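PDB 3P8L: geranyltranstransferase from Enterococcus faecalis, which probably makes farnesyl diphosphate by joining isopentenyl diphosphate to geranyl diphosphate, with magnesium as cofactor. Local coordinates for residues A[55-67]-A[284-296]. Residues are numbered along the deposited sequence; the frame is centred on the assembly and turned at random.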
ATOM      1  N   PRO A  55       1.610 -16.888  -3.619  1.00 33.69           N
ATOM      2  CA  PRO A  55       2.026 -16.958  -5.025  1.00 37.56           C
ATOM      3  C   PRO A  55       1.900 -18.368  -5.615  1.00 34.81           C
ATOM      4  O   PRO A  55       1.570 -18.498  -6.796  1.00 39.30           O
ATOM      5  CB  PRO A  55       3.502 -16.519  -4.986  1.00 33.45           C
ATOM      6  CG  PRO A  55       3.950 -16.677  -3.588  1.00 37.88           C
ATOM      7  CD  PRO A  55       2.713 -16.399  -2.761  1.00 35.79           C
ATOM      8  N   LEU A  56       2.139 -19.400  -4.804  1.00 32.81           N
ATOM      9  CA  LEU A  56       1.934 -20.779  -5.233  1.00 36.79           C
ATOM     10  C   LEU A  56       0.492 -21.014  -5.672  1.00 41.97           C
ATOM     11  O   LEU A  56       0.268 -21.588  -6.732  1.00 39.52           O
ATOM     12  CB  LEU A  56       2.387 -21.817  -4.186  1.00 33.39           C
ATOM     13  CG  LEU A  56       2.369 -23.286  -4.651  1.00 38.85           C
ATOM     14  CD1 LEU A  56       3.214 -23.430  -5.929  1.00 39.64           C
ATOM     15  CD2 LEU A  56       2.823 -24.287  -3.579  1.00 37.35           C
ATOM     16  N   LEU A  57      -0.472 -20.503  -4.905  1.00 42.37           N
ATOM     17  CA  LEU A  57      -1.894 -20.583  -5.291  1.00 40.33           C
ATOM     18  C   LEU A  57      -2.220 -19.889  -6.614  1.00 36.52           C
ATOM     19  O   LEU A  57      -2.905 -20.476  -7.458  1.00 35.27           O
ATOM     20  CB  LEU A  57      -2.789 -20.050  -4.173  1.00 36.96           C
ATOM     21  CG  LEU A  57      -2.974 -20.984  -2.977  1.00 39.78           C
ATOM     22  CD1 LEU A  57      -3.599 -20.191  -1.834  1.00 40.77           C
ATOM     23  CD2 LEU A  57      -3.829 -22.199  -3.345  1.00 43.14           C
ATOM     24  N   VAL A  58      -1.705 -18.666  -6.800  1.00 33.52           N
ATOM     25  CA  VAL A  58      -1.869 -17.926  -8.054  1.00 41.27           C
ATOM     26  C   VAL A  58      -1.444 -18.791  -9.247  1.00 39.77           C
ATOM     27  O   VAL A  58      -2.224 -18.997 -10.176  1.00 43.50           O
ATOM     28  CB  VAL A  58      -1.071 -16.592  -8.086  1.00 41.43           C
ATOM     29  CG1 VAL A  58      -1.214 -15.910  -9.440  1.00 37.69           C
ATOM     30  CG2 VAL A  58      -1.540 -15.628  -7.000  1.00 37.66           C
ATOM     31  N   LEU A  59      -0.221 -19.301  -9.184  1.00 39.54           N
ATOM     32  CA  LEU A  59       0.397 -20.039 -10.284  1.00 44.08           C
ATOM     33  C   LEU A  59      -0.223 -21.424 -10.514  1.00 45.09           C
ATOM     34  O   LEU A  59      -0.397 -21.857 -11.665  1.00 41.35           O
ATOM     35  CB  LEU A  59       1.904 -20.147 -10.066  1.00 39.58           C
ATOM     36  CG  LEU A  59       2.636 -18.794 -10.030  1.00 43.51           C
ATOM     37  CD1 LEU A  59       4.101 -19.042  -9.933  1.00 39.73           C
ATOM     38  CD2 LEU A  59       2.341 -17.892 -11.243  1.00 42.80           C
ATOM     39  N   THR A  60      -0.603 -22.085  -9.426  1.00 37.74           N
ATOM     40  CA  THR A  60      -1.252 -23.377  -9.513  1.00 36.95           C
ATOM     41  C   THR A  60      -2.608 -23.230 -10.209  1.00 39.14           C
ATOM     42  O   THR A  60      -3.000 -24.094 -11.001  1.00 42.49           O
ATOM     43  CB  THR A  60      -1.365 -24.029  -8.123  1.00 39.96           C
ATOM     44  OG1 THR A  60      -0.050 -24.110  -7.541  1.00 37.57           O
ATOM     45  CG2 THR A  60      -1.937 -25.436  -8.211  1.00 40.33           C
ATOM     46  N   THR A  61      -3.294 -22.120  -9.941  1.00 41.17           N
ATOM     47  CA  THR A  61      -4.624 -21.863 -10.496  1.00 42.93           C
ATOM     48  C   THR A  61      -4.506 -21.638 -12.007  1.00 45.24           C
ATOM     49  O   THR A  61      -5.301 -22.177 -12.772  1.00 45.36           O
ATOM     50  CB  THR A  61      -5.333 -20.699  -9.752  1.00 39.44           C
ATOM     51  OG1 THR A  61      -5.501 -21.076  -8.381  1.00 43.07           O
ATOM     52  CG2 THR A  61      -6.700 -20.390 -10.339  1.00 41.06           C
ATOM     53  N   VAL A  62      -3.489 -20.882 -12.419  1.00 42.53           N
ATOM     54  CA  VAL A  62      -3.180 -20.673 -13.836  1.00 45.32           C
ATOM     55  C   VAL A  62      -2.838 -22.025 -14.518  1.00 49.13           C
ATOM     56  O   VAL A  62      -3.275 -22.287 -15.651  1.00 51.36           O
ATOM     57  CB  VAL A  62      -2.040 -19.630 -14.013  1.00 47.48           C
ATOM     58  CG1 VAL A  62      -1.610 -19.493 -15.477  1.00 44.23           C
ATOM     59  CG2 VAL A  62      -2.475 -18.262 -13.476  1.00 50.89           C
ATOM     60  N   ALA A  63      -2.094 -22.879 -13.809  1.00 44.63           N
ATOM     61  CA  ALA A  63      -1.734 -24.221 -14.292  1.00 49.31           C
ATOM     62  C   ALA A  63      -2.961 -25.109 -14.492  1.00 49.83           C
ATOM     63  O   ALA A  63      -3.074 -25.782 -15.515  1.00 47.17           O
ATOM     64  CB  ALA A  63      -0.735 -24.896 -13.363  1.00 46.52           C
ATOM     65  N   ALA A  64      -3.863 -25.085 -13.515  1.00 43.21           N
ATOM     66  CA  ALA A  64      -5.144 -25.786 -13.589  1.00 51.93           C
ATOM     67  C   ALA A  64      -5.968 -25.483 -14.858  1.00 51.67           C
ATOM     68  O   ALA A  64      -6.642 -26.372 -15.367  1.00 57.00           O
ATOM     69  CB  ALA A  64      -5.963 -25.518 -12.345  1.00 45.82           C
ATOM     70  N   PHE A  65      -5.898 -24.248 -15.361  1.00 47.90           N
ATOM     71  CA  PHE A  65      -6.607 -23.854 -16.599  1.00 50.05           C
ATOM     72  C   PHE A  65      -5.747 -23.963 -17.863  1.00 49.48           C
ATOM     73  O   PHE A  65      -6.090 -23.399 -18.910  1.00 54.83           O
ATOM     74  CB  PHE A  65      -7.192 -22.437 -16.486  1.00 49.57           C
ATOM     75  CG  PHE A  65      -8.246 -22.302 -15.433  1.00 55.58           C
ATOM     76  CD1 PHE A  65      -7.968 -21.631 -14.251  1.00 47.78           C
ATOM     77  CD2 PHE A  65      -9.513 -22.859 -15.610  1.00 46.02           C
ATOM     78  CE1 PHE A  65      -8.919 -21.506 -13.260  1.00 47.55           C
ATOM     79  CE2 PHE A  65     -10.477 -22.739 -14.619  1.00 51.79           C
ATOM     80  CZ  PHE A  65     -10.179 -22.061 -13.439  1.00 53.30           C
ATOM     81  N   GLN A  66      -4.634 -24.682 -17.736  1.00 51.98           N
ATOM     82  CA  GLN A  66      -3.767 -25.083 -18.833  1.00 57.20           C
ATOM     83  C   GLN A  66      -3.237 -23.920 -19.655  1.00 60.28           C
ATOM     84  O   GLN A  66      -3.162 -23.991 -20.882  1.00 58.35           O
ATOM     85  CB  GLN A  66      -4.449 -26.150 -19.711  1.00 59.29           C
ATOM     86  CG  GLN A  66      -4.556 -27.522 -19.020  1.00 60.18           C
ATOM     87  CD  GLN A  66      -5.554 -28.465 -19.684  1.00 65.56           C
ATOM     88  OE1 GLN A  66      -5.986 -28.237 -20.810  1.00 72.25           O
ATOM     89  NE2 GLN A  66      -5.919 -29.533 -18.983  1.00 52.91           N
ATOM     90  N   LYS A  67      -2.888 -22.840 -18.965  1.00 54.35           N
ATOM     91  CA  LYS A  67      -2.282 -21.683 -19.610  1.00 55.66           C
ATOM     92  C   LYS A  67      -0.781 -21.713 -19.361  1.00 57.48           C
ATOM     93  O   LYS A  67      -0.343 -22.048 -18.262  1.00 53.81           O
ATOM     94  CB  LYS A  67      -2.897 -20.397 -19.063  1.00 57.63           C
ATOM     95  CG  LYS A  67      -2.245 -19.121 -19.568  1.00 67.01           C
ATOM     96  CD  LYS A  67      -2.863 -17.905 -18.914  1.00 69.14           C
ATOM     97  CE  LYS A  67      -1.800 -16.968 -18.372  1.00 64.16           C
ATOM     98  NZ  LYS A  67      -0.705 -16.690 -19.326  1.00 62.32           N
ATOM     99  N   VAL A 284     -15.735 -26.214 -17.214  1.00 80.52           N
ATOM    100  CA  VAL A 284     -14.544 -25.942 -18.036  1.00 82.27           C
ATOM    101  C   VAL A 284     -13.940 -27.229 -18.623  1.00 85.61           C
ATOM    102  O   VAL A 284     -13.546 -28.130 -17.874  1.00 86.50           O
ATOM    103  CB  VAL A 284     -13.457 -25.113 -17.258  1.00 80.61           C
ATOM    104  CG1 VAL A 284     -12.215 -24.874 -18.113  1.00 70.21           C
ATOM    105  CG2 VAL A 284     -14.018 -23.773 -16.796  1.00 78.97           C
ATOM    106  N   PRO A 285     -13.884 -27.318 -19.970  1.00 87.29           N
ATOM    107  CA  PRO A 285     -13.287 -28.462 -20.669  1.00 87.22           C
ATOM    108  C   PRO A 285     -11.790 -28.615 -20.373  1.00 87.42           C
ATOM    109  O   PRO A 285     -11.380 -29.626 -19.797  1.00 87.23           O
ATOM    110  CB  PRO A 285     -13.530 -28.143 -22.156  1.00 86.62           C
ATOM    111  CG  PRO A 285     -13.866 -26.688 -22.213  1.00 84.38           C
ATOM    112  CD  PRO A 285     -14.515 -26.368 -20.907  1.00 87.08           C
ATOM    113  N   ASN A 286     -10.998 -27.613 -20.748  1.00 84.93           N
ATOM    114  CA  ASN A 286      -9.563 -27.605 -20.490  1.00 83.37           C
ATOM    115  C   ASN A 286      -9.261 -27.257 -19.033  1.00 79.00           C
ATOM    116  O   ASN A 286      -9.048 -26.093 -18.684  1.00 79.80           O
ATOM    117  CB  ASN A 286      -8.858 -26.634 -21.442  1.00 84.36           C
ATOM    118  CG  ASN A 286      -8.926 -27.087 -22.892  1.00 89.86           C
ATOM    119  OD1 ASN A 286      -9.570 -26.448 -23.722  1.00 85.20           O
ATOM    120  ND2 ASN A 286      -8.265 -28.201 -23.200  1.00 90.70           N
ATOM    121  N   PHE A 287      -9.254 -28.281 -18.188  1.00 72.63           N
ATOM    122  CA  PHE A 287      -9.065 -28.084 -16.761  1.00 67.25           C
ATOM    123  C   PHE A 287      -8.352 -29.264 -16.093  1.00 65.71           C
ATOM    124  O   PHE A 287      -8.903 -30.362 -16.013  1.00 62.01           O
ATOM    125  CB  PHE A 287     -10.410 -27.801 -16.086  1.00 66.84           C
ATOM    126  CG  PHE A 287     -10.295 -27.397 -14.648  1.00 61.61           C
ATOM    127  CD1 PHE A 287      -9.683 -26.198 -14.295  1.00 65.84           C
ATOM    128  CD2 PHE A 287     -10.811 -28.204 -13.647  1.00 59.54           C
ATOM    129  CE1 PHE A 287      -9.573 -25.816 -12.963  1.00 51.18           C
ATOM    130  CE2 PHE A 287     -10.708 -27.834 -12.313  1.00 50.77           C
ATOM    131  CZ  PHE A 287     -10.078 -26.639 -11.969  1.00 58.53           C
ATOM    132  N   SER A 288      -7.122 -29.025 -15.634  1.00 61.52           N
ATOM    133  CA  SER A 288      -6.353 -30.013 -14.871  1.00 59.60           C
ATOM    134  C   SER A 288      -6.664 -29.876 -13.379  1.00 61.31           C
ATOM    135  O   SER A 288      -5.976 -29.143 -12.658  1.00 61.26           O
ATOM    136  CB  SER A 288      -4.844 -29.840 -15.101  1.00 61.13           C
ATOM    137  OG  SER A 288      -4.490 -29.999 -16.466  1.00 69.34           O
ATOM    138  N   GLU A 289      -7.694 -30.592 -12.927  1.00 59.20           N
ATOM    139  CA  GLU A 289      -8.183 -30.528 -11.537  1.00 58.64           C
ATOM    140  C   GLU A 289      -7.156 -30.882 -10.460  1.00 56.43           C
ATOM    141  O   GLU A 289      -7.235 -30.369  -9.330  1.00 52.85           O
ATOM    142  CB  GLU A 289      -9.426 -31.417 -11.359  1.00 65.18           C
ATOM    143  CG  GLU A 289      -9.377 -32.731 -12.140  1.00 72.91           C
ATOM    144  CD  GLU A 289     -10.483 -33.686 -11.749  1.00 91.87           C
ATOM    145  OE1 GLU A 289     -10.363 -34.334 -10.686  1.00 94.41           O
ATOM    146  OE2 GLU A 289     -11.469 -33.798 -12.511  1.00102.91           O
ATOM    147  N   GLU A 290      -6.203 -31.751 -10.813  1.00 54.64           N
ATOM    148  CA  GLU A 290      -5.222 -32.299  -9.853  1.00 51.20           C
ATOM    149  C   GLU A 290      -4.347 -31.220  -9.239  1.00 45.62           C
ATOM    150  O   GLU A 290      -3.955 -31.343  -8.089  1.00 50.18           O
ATOM    151  CB  GLU A 290      -4.314 -33.367 -10.476  1.00 53.23           C
ATOM    152  CG  GLU A 290      -4.893 -34.127 -11.658  1.00 72.80           C
ATOM    153  CD  GLU A 290      -4.536 -33.483 -12.994  1.00 84.25           C
ATOM    154  OE1 GLU A 290      -3.332 -33.211 -13.233  1.00 83.07           O
ATOM    155  OE2 GLU A 290      -5.463 -33.253 -13.802  1.00 80.69           O
ATOM    156  N   HIS A 291      -4.038 -30.177 -10.005  1.00 44.59           N
ATOM    157  CA  HIS A 291      -3.264 -29.054  -9.485  1.00 47.43           C
ATOM    158  C   HIS A 291      -3.904 -28.467  -8.224  1.00 47.48           C
ATOM    159  O   HIS A 291      -3.260 -28.384  -7.180  1.00 44.00           O
ATOM    160  CB  HIS A 291      -3.030 -27.990 -10.553  1.00 41.32           C
ATOM    161  CG  HIS A 291      -1.937 -28.340 -11.505  1.00 49.37           C
ATOM    162  ND1 HIS A 291      -0.612 -28.375 -11.126  1.00 54.80           N
ATOM    163  CD2 HIS A 291      -1.968 -28.693 -12.812  1.00 43.01           C
ATOM    164  CE1 HIS A 291       0.129 -28.724 -12.164  1.00 56.05           C
ATOM    165  NE2 HIS A 291      -0.669 -28.912 -13.200  1.00 46.75           N
ATOM    166  N   LEU A 292      -5.181 -28.126  -8.316  1.00 44.63           N
ATOM    167  CA  LEU A 292      -5.885 -27.602  -7.162  1.00 48.29           C
ATOM    168  C   LEU A 292      -6.324 -28.674  -6.159  1.00 49.74           C
ATOM    169  O   LEU A 292      -6.260 -28.430  -4.952  1.00 45.37           O
ATOM    170  CB  LEU A 292      -7.043 -26.704  -7.601  1.00 48.53           C
ATOM    171  CG  LEU A 292      -6.638 -25.373  -8.249  1.00 48.24           C
ATOM    172  CD1 LEU A 292      -7.865 -24.612  -8.738  1.00 48.23           C
ATOM    173  CD2 LEU A 292      -5.849 -24.521  -7.278  1.00 40.11           C
ATOM    174  N   ALA A 293      -6.723 -29.859  -6.646  1.00 45.64           N
ATOM    175  CA  ALA A 293      -7.065 -30.994  -5.759  1.00 46.19           C
ATOM    176  C   ALA A 293      -5.921 -31.464  -4.864  1.00 47.72           C
ATOM    177  O   ALA A 293      -6.159 -31.807  -3.702  1.00 46.62           O
ATOM    178  CB  ALA A 293      -7.638 -32.177  -6.551  1.00 48.63           C
ATOM    179  N   ASN A 294      -4.697 -31.485  -5.399  1.00 44.04           N
ATOM    180  CA  ASN A 294      -3.509 -31.881  -4.633  0.50 49.99           C
ATOM    181  C   ASN A 294      -3.226 -30.927  -3.465  1.00 49.35           C
ATOM    182  O   ASN A 294      -2.796 -31.348  -2.396  1.00 49.57           O
ATOM    183  CB  ASN A 294      -2.277 -31.981  -5.546  0.50 48.03           C
ATOM    184  CG  ASN A 294      -0.985 -32.145  -4.774  0.50 51.66           C
ATOM    185  OD1 ASN A 294      -0.722 -33.201  -4.204  0.50 55.37           O
ATOM    186  ND2 ASN A 294      -0.174 -31.094  -4.748  0.50 60.27           N
ATOM    187  N   LEU A 295      -3.456 -29.635  -3.685  1.00 48.78           N
ATOM    188  CA  LEU A 295      -3.282 -28.649  -2.602  1.00 53.88           C
ATOM    189  C   LEU A 295      -4.262 -28.900  -1.454  1.00 53.23           C
ATOM    190  O   LEU A 295      -3.905 -28.770  -0.287  1.00 53.26           O
ATOM    191  CB  LEU A 295      -3.395 -27.212  -3.126  1.00 56.92           C
ATOM    192  CG  LEU A 295      -2.242 -26.735  -4.026  1.00 60.00           C
ATOM    193  CD1 LEU A 295      -2.561 -25.381  -4.585  1.00 62.89           C
ATOM    194  CD2 LEU A 295      -0.897 -26.703  -3.310  1.00 62.54           C
ATOM    195  N   LEU A 296      -5.485 -29.290  -1.807  1.00 56.71           N
ATOM    196  CA  LEU A 296      -6.479 -29.763  -0.841  1.00 60.46           C
ATOM    197  C   LEU A 296      -6.051 -31.057  -0.133  1.00 61.84           C
ATOM    198  O   LEU A 296      -6.148 -31.147   1.092  1.00 64.56           O
ATOM    199  CB  LEU A 296      -7.807 -29.979  -1.555  1.00 63.10           C
ATOM    200  CG  LEU A 296      -9.035 -29.246  -1.057  1.00 65.03           C
ATOM    201  CD1 LEU A 296      -8.724 -27.800  -0.706  1.00 64.22           C
ATOM    202  CD2 LEU A 296     -10.034 -29.329  -2.177  1.00 62.05           C
TER
HETATM  203  O   HOH W   1      -2.071 -28.250 -16.485  1.00 54.24           O
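Ser-288 OG is gripped by two groups: Gln-66 NE2 gives it a nearly straight bond (2.9 Å, 169°), lying almost in the plane of the Gln-66 amide, and a water sits 3.0 Å from OG and donates to Ala-63 O. Ser-288 N donates to Ala-64 O at 2.7 Å, in the carbonyl plane, tying the last turn of helix 53-64 to the lead-in of helix 289-298. Gln-66 OE1 takes a weak bond from Asn-286 ND2, the two amides turned 65° apart. Phe-287 swings its CG anti to the backbone N (chi1 -172°), which lays CE1 over the rim of one Phe-65 ring face, the two rings meeting obliquely. Ala-63 CB stands over the centre of the His-291 imidazole, 3.9 Å from the ring centroid, a CH-pi contact; His-291 NE2 itself bonds to His-8 O of the engineered N-terminal tag. Farther along the two roughly antiparallel helices, Leu-295 CD1 lies 3.6 Å from Leu-57 CD2 and meets Thr-60 CG2 tip to tip, while Thr-60 OG1 turns back to Leu-56 O. Direct polar bonding thus gathers where the helices meet their loops, leaving a mainly apolar seam within this largely helical prenyltransferase fold.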